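Local coordinates for thioredoxin peroxidase 2 (Plasmodium falciparum, PDB 2C0D), which probably reduces hydrogen peroxide and organic hydroperoxides to water and alcohols, acting as a thioredoxin-dependent mitochondrial 2-Cys peroxiredoxin, at residues Y68-P73 with N142-R147; I96-V101 with D131-Y136. All coordinates share one frame; numbering follows the deposited sequence.

Interaction 1. Residues Y68-P73 with N142-R147; sequences YTFVCP and NSFALR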
loop_
_atom_site.group_PDB
_atom_site.type_symbol
_atom_site.label_atom_id
_atom_site.label_comp_id
_atom_site.label_asym_id
_atom_site.label_seq_id
_atom_site.Cartn_x
_atom_site.Cartn_y
_atom_site.Cartn_z
ATOM N N TYR B 68 -8.205 7.772 21.196
ATOM C CA TYR B 68 -7.348 7.028 22.133
ATOM C C TYR B 68 -7.157 5.557 21.787
ATOM O O TYR B 68 -6.106 4.990 22.094
ATOM C CB TYR B 68 -7.844 7.144 23.568
ATOM C CG TYR B 68 -7.728 8.543 24.146
ATOM C CD1 TYR B 68 -6.671 9.385 23.804
ATOM C CD2 TYR B 68 -8.665 8.996 25.082
ATOM C CE1 TYR B 68 -6.572 10.669 24.323
ATOM C CE2 TYR B 68 -8.561 10.278 25.644
ATOM C CZ TYR B 68 -7.513 11.104 25.249
ATOM O OH TYR B 68 -7.391 12.380 25.769
ATOM N N THR B 69 -8.158 4.937 21.182
ATOM C CA THR B 69 -8.031 3.517 20.846
ATOM C C THR B 69 -6.858 3.285 19.896
ATOM O O THR B 69 -6.053 2.351 20.123
ATOM C CB THR B 69 -9.313 2.934 20.262
ATOM O OG1 THR B 69 -10.355 3.089 21.234
ATOM C CG2 THR B 69 -9.138 1.426 19.995
ATOM N N PHE B 70 -6.756 4.118 18.856
ATOM C CA PHE B 70 -5.802 3.845 17.761
ATOM C C PHE B 70 -4.623 4.809 17.587
ATOM O O PHE B 70 -3.776 4.611 16.690
ATOM C CB PHE B 70 -6.570 3.733 16.444
ATOM C CG PHE B 70 -7.492 2.556 16.385
ATOM C CD1 PHE B 70 -6.980 1.246 16.355
ATOM C CD2 PHE B 70 -8.856 2.738 16.383
ATOM C CE1 PHE B 70 -7.837 0.146 16.301
ATOM C CE2 PHE B 70 -9.731 1.624 16.321
ATOM C CZ PHE B 70 -9.205 0.337 16.278
ATOM N N VAL B 71 -4.536 5.841 18.429
ATOM C CA VAL B 71 -3.449 6.804 18.297
ATOM C C VAL B 71 -2.059 6.142 18.473
ATOM O O VAL B 71 -1.872 5.288 19.356
ATOM C CB VAL B 71 -3.611 7.988 19.287
ATOM C CG1 VAL B 71 -3.585 7.468 20.791
ATOM C CG2 VAL B 71 -2.581 9.079 18.997
ATOM N N CYS B 72 -1.115 6.543 17.619
ATOM C CA CYS B 72 0.214 5.912 17.546
ATOM C C CYS B 72 1.299 6.999 17.424
ATOM O O CYS B 72 1.756 7.347 16.325
ATOM C CB CYS B 72 0.218 4.924 16.389
ATOM S SG CYS B 72 1.818 4.154 16.138
ATOM N N PRO B 73 1.696 7.585 18.564
ATOM C CA PRO B 73 2.705 8.647 18.512
ATOM C C PRO B 73 4.047 8.096 18.031
ATOM O O PRO B 73 4.800 8.809 17.364
ATOM C CB PRO B 73 2.830 9.125 19.960
ATOM C CG PRO B 73 2.164 8.099 20.801
ATOM C CD PRO B 73 1.230 7.288 19.943
ATOM N N ASN B 142 -17.327 8.359 8.446
ATOM C CA ASN B 142 -17.530 9.812 8.594
ATOM C C ASN B 142 -16.961 10.363 9.892
ATOM O O ASN B 142 -17.522 11.318 10.487
ATOM C CB ASN B 142 -19.020 10.176 8.517
ATOM C CG ASN B 142 -19.218 11.641 8.239
ATOM O OD1 ASN B 142 -18.524 12.205 7.390
ATOM N ND2 ASN B 142 -20.092 12.297 9.015
ATOM N N SER B 143 -15.842 9.771 10.328
ATOM C CA SER B 143 -15.329 9.988 11.658
ATOM C C SER B 143 -13.828 10.330 11.740
ATOM O O SER B 143 -13.463 11.377 12.301
ATOM C CB SER B 143 -15.666 8.796 12.563
ATOM O OG SER B 143 -15.287 9.121 13.891
ATOM N N PHE B 144 -12.959 9.453 11.219
ATOM C CA PHE B 144 -11.527 9.692 11.321
ATOM C C PHE B 144 -10.785 9.026 10.191
ATOM O O PHE B 144 -11.341 8.199 9.498
ATOM C CB PHE B 144 -10.964 9.222 12.667
ATOM C CG PHE B 144 -11.145 7.757 12.949
ATOM C CD1 PHE B 144 -10.239 6.829 12.437
ATOM C CD2 PHE B 144 -12.201 7.296 13.746
ATOM C CE1 PHE B 144 -10.369 5.459 12.726
ATOM C CE2 PHE B 144 -12.341 5.933 14.047
ATOM C CZ PHE B 144 -11.432 5.008 13.519
ATOM N N ALA B 145 -9.544 9.408 10.020
ATOM C CA ALA B 145 -8.721 8.850 8.956
ATOM C C ALA B 145 -8.070 7.519 9.332
ATOM O O ALA B 145 -7.502 7.332 10.439
ATOM C CB ALA B 145 -7.651 9.856 8.522
ATOM N N LEU B 146 -8.073 6.608 8.371
ATOM C CA LEU B 146 -7.380 5.324 8.506
ATOM C C LEU B 146 -5.891 5.549 8.291
ATOM O O LEU B 146 -5.451 6.658 7.920
ATOM C CB LEU B 146 -7.915 4.328 7.450
ATOM C CG LEU B 146 -9.417 3.982 7.651
ATOM C CD1 LEU B 146 -9.909 3.161 6.484
ATOM C CD2 LEU B 146 -9.550 3.168 8.926
ATOM N N ARG B 147 -5.109 4.488 8.508
ATOM C CA ARG B 147 -3.652 4.579 8.471
ATOM C C ARG B 147 -3.190 4.508 7.022
ATOM O O ARG B 147 -2.661 3.465 6.561
ATOM C CB ARG B 147 -3.069 3.434 9.330
ATOM C CG ARG B 147 -1.734 3.859 9.898
ATOM C CD ARG B 147 -1.241 3.276 11.208
ATOM N NE ARG B 147 -2.129 3.233 12.356
ATOM C CZ ARG B 147 -2.225 4.170 13.312
ATOM N NH1 ARG B 147 -1.581 5.328 13.241
ATOM N NH2 ARG B 147 -3.058 3.969 14.310
HETATM O O HOH W 1 -2.085 7.613 15.181
#

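Interaction 2. Residues I96-V101 with D131-Y136; sequences ISVDSV and DISKNY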
loop_
_atom_site.group_PDB
_atom_site.type_symbol
_atom_site.label_atom_id
_atom_site.label_comp_id
_atom_site.label_asym_id
_atom_site.label_seq_id
_atom_site.Cartn_x
_atom_site.Cartn_y
_atom_site.Cartn_z
ATOM N N ILE B 96 -1.600 14.112 8.186
ATOM C CA ILE B 96 -2.979 14.595 8.031
ATOM C C ILE B 96 -3.934 13.837 8.977
ATOM O O ILE B 96 -3.925 12.611 8.989
ATOM C CB ILE B 96 -3.494 14.408 6.593
ATOM C CG1 ILE B 96 -2.554 15.080 5.577
ATOM C CG2 ILE B 96 -4.923 14.974 6.481
ATOM C CD1 ILE B 96 -2.820 14.718 4.124
ATOM N N SER B 97 -4.742 14.548 9.763
ATOM C CA SER B 97 -5.825 13.890 10.549
ATOM C C SER B 97 -7.052 14.802 10.521
ATOM O O SER B 97 -6.936 15.986 10.166
ATOM C CB SER B 97 -5.429 13.567 11.997
ATOM O OG SER B 97 -5.410 14.759 12.813
ATOM N N VAL B 98 -8.197 14.277 10.948
ATOM C CA VAL B 98 -9.449 15.088 10.957
ATOM C C VAL B 98 -9.515 16.142 12.099
ATOM O O VAL B 98 -10.461 16.941 12.177
ATOM C CB VAL B 98 -10.715 14.196 10.919
ATOM C CG1 VAL B 98 -10.654 13.284 9.682
ATOM C CG2 VAL B 98 -10.834 13.394 12.140
ATOM N N ASP B 99 -8.477 16.202 12.901
ATOM C CA ASP B 99 -8.528 16.951 14.158
ATOM C C ASP B 99 -8.054 18.385 13.972
ATOM O O ASP B 99 -7.417 18.692 12.962
ATOM C CB ASP B 99 -7.661 16.243 15.184
ATOM C CG ASP B 99 -8.076 14.778 15.401
ATOM O OD1 ASP B 99 -8.692 14.485 16.450
ATOM O OD2 ASP B 99 -7.746 13.915 14.556
ATOM N N SER B 100 -8.334 19.258 14.947
ATOM C CA SER B 100 -8.089 20.697 14.754
ATOM C C SER B 100 -6.616 21.098 14.920
ATOM O O SER B 100 -5.793 20.315 15.449
ATOM C CB SER B 100 -8.909 21.475 15.801
ATOM O OG SER B 100 -8.422 21.168 17.110
ATOM N N VAL B 101 -6.296 22.336 14.521
ATOM C CA VAL B 101 -4.930 22.855 14.703
ATOM C C VAL B 101 -4.572 22.846 16.195
ATOM O O VAL B 101 -3.465 22.466 16.545
ATOM C CB VAL B 101 -4.757 24.245 14.068
ATOM C CG1 VAL B 101 -3.359 24.786 14.328
ATOM C CG2 VAL B 101 -4.996 24.118 12.538
ATOM N N ASP B 131 -12.983 16.221 3.978
ATOM C CA ASP B 131 -12.935 16.048 2.501
ATOM C C ASP B 131 -11.587 15.503 1.993
ATOM O O ASP B 131 -11.540 14.830 0.944
ATOM C CB ASP B 131 -13.298 17.345 1.767
ATOM C CG ASP B 131 -12.338 18.466 2.065
ATOM O OD1 ASP B 131 -12.476 19.056 3.166
ATOM O OD2 ASP B 131 -11.444 18.788 1.214
ATOM N N ILE B 132 -10.499 15.759 2.724
ATOM C CA ILE B 132 -9.211 15.265 2.263
ATOM C C ILE B 132 -9.218 13.762 2.464
ATOM O O ILE B 132 -8.941 12.991 1.523
ATOM C CB ILE B 132 -8.040 15.906 3.008
ATOM C CG1 ILE B 132 -8.060 17.461 2.846
ATOM C CG2 ILE B 132 -6.695 15.326 2.456
ATOM C CD1 ILE B 132 -7.007 18.112 3.743
ATOM N N SER B 133 -9.529 13.329 3.686
ATOM C CA SER B 133 -9.595 11.865 3.944
ATOM C C SER B 133 -10.614 11.195 3.031
ATOM O O SER B 133 -10.353 10.098 2.523
ATOM C CB SER B 133 -9.890 11.539 5.423
ATOM O OG SER B 133 -8.883 12.133 6.242
ATOM N N LYS B 134 -11.751 11.854 2.761
ATOM C CA LYS B 134 -12.759 11.235 1.877
ATOM C C LYS B 134 -12.208 11.021 0.462
ATOM O O LYS B 134 -12.407 9.943 -0.144
ATOM C CB LYS B 134 -14.039 12.086 1.813
ATOM C CG LYS B 134 -15.210 11.376 1.045
ATOM N N ASN B 135 -11.531 12.040 -0.046
ATOM C CA ASN B 135 -11.053 12.017 -1.431
ATOM C C ASN B 135 -9.810 11.155 -1.632
ATOM O O ASN B 135 -9.503 10.783 -2.773
ATOM C CB ASN B 135 -10.835 13.432 -1.889
ATOM C CG ASN B 135 -12.151 14.077 -2.340
ATOM O OD1 ASN B 135 -12.743 14.898 -1.643
ATOM N ND2 ASN B 135 -12.657 13.621 -3.474
ATOM N N TYR B 136 -9.123 10.832 -0.541
ATOM C CA TYR B 136 -8.073 9.766 -0.570
ATOM C C TYR B 136 -8.585 8.364 -0.164
ATOM O O TYR B 136 -7.768 7.433 -0.036
ATOM C CB TYR B 136 -6.816 10.211 0.191
ATOM C CG TYR B 136 -6.066 11.297 -0.557
ATOM C CD1 TYR B 136 -5.019 10.957 -1.438
ATOM C CD2 TYR B 136 -6.372 12.655 -0.374
ATOM C CE1 TYR B 136 -4.311 11.962 -2.169
ATOM C CE2 TYR B 136 -5.655 13.690 -1.114
ATOM C CZ TYR B 136 -4.642 13.304 -1.999
ATOM O OH TYR B 136 -3.930 14.247 -2.715
#

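Interaction 1. Residues Y68-P73 with N142-R147
The active-site loop of the peroxiredoxin, carrying the predicted peroxidatic cysteine C72 just ahead of helix 73-81, meets F144 and R147 of strand 144-152. The polar link is a short hydrogen bond, 2.6 Å from R147 NH2 to F70 O. It is bent at the donor, with an N-H...O angle of 133°, yet F70 O lies close to the guanidinium plane and is met at the edge of the group. From the carbonyl side NH2 approaches at a C=O...N angle of 153°. The arginine chain runs out extended through chi1 and chi2 and bends at chi3 (-48°), which brings the guanidinium against the loop.

Beside this bond, R147 NH1 comes within 3.6 Å of C72 CB, touching the cysteine at its methylene. SG stands anti to the backbone N of C72 and forms a disulfide with C192 of the second subunit. One water accepts from both sides of the contact, at 2.8 Å from C72 N and 3.0 Å from R147 NH1. A salt bridge from NH1 to E75 and a hydrogen bond from NE to the carbonyl of L166 hold the guanidinium further, so all three of its nitrogens are engaged.

The apolar part is looser: F70 CD2 reaches F144 CZ at 4.5 Å, the two rings meeting obliquely, while T69 CG2 lies 3.7 Å above the F70 ring, over its centre. Together with P65, the loop has the Pro-X-X-X-Thr-X-X-Cys pattern, and its pairing with an arginine brought in from a neighbouring strand is characteristic of the peroxiredoxin active site.

Interaction 2. Residues I96-V101 with D131-Y136
I96 and I132 meet where the thioredoxin-like sheet of the peroxiredoxin fold is covered by the short helix 131-135. I96 lies near the end of strand 91-97, whose backbone is bonded to strand 58-63 on one flank and to strand 123-126 on the other. Its CB points at the helix, and the far end of the side chain, CD1, comes to 4.3 Å from the branch methyl CG2 of I132. F63 of the adjacent strand touches both isoleucines and S133 as well, so the pair sits inside a larger apolar cluster that is buried on this face of the sheet.

One residue on from the strand, V98 makes the second touch, with CG1 lying 4.0 Å from S133 OG. CG1 stands anti to the carbonyl carbon of V98 (chi1 -57°), and this places it alongside the helix. The serine oxygen has its hydrogen-bonding partner outside the two segments, and towards V98 it makes only van der Waals contact. No hydrogen bond spans the two segments; the closest CA atoms, those of V98 and S133, are 7.7 Å apart. The start of the helix is held instead by D127, whose carboxylate accepts from the backbone N atoms of I132 and S133.

Beyond V98 the contact opens out. D99, S100 and V101 run away from helix 131-135 and are partly exposed, as are D131 and K134 on the helix. There the chain enters helix 101-109, with S100 at its N-cap: S100 OG is hydrogen-bonded to S103 N.

From the N terminus the chain runs through strands 35-39, 45-49 and 58-63 and the active-site loop at 68-73, crosses helices 73-81 and 83-88, and reaches 96-101 at the end of strand 91-97. After helix 101-109 and strand 123-126, helix 131-135 returns to 96-101, closing the shorter loop of interaction 2. A few residues on, past strand 139-140, 142-147 comes back to 68-73 and closes the longer loop of interaction 1, in which interaction 2 is nested. The two contacts touch directly: A145 CB lies 3.4 Å from S133 OG. The start of strand 144-152 lies between helix 131-135 and V98 of interaction 2 and the active-site loop of interaction 1, tying both to one sheet.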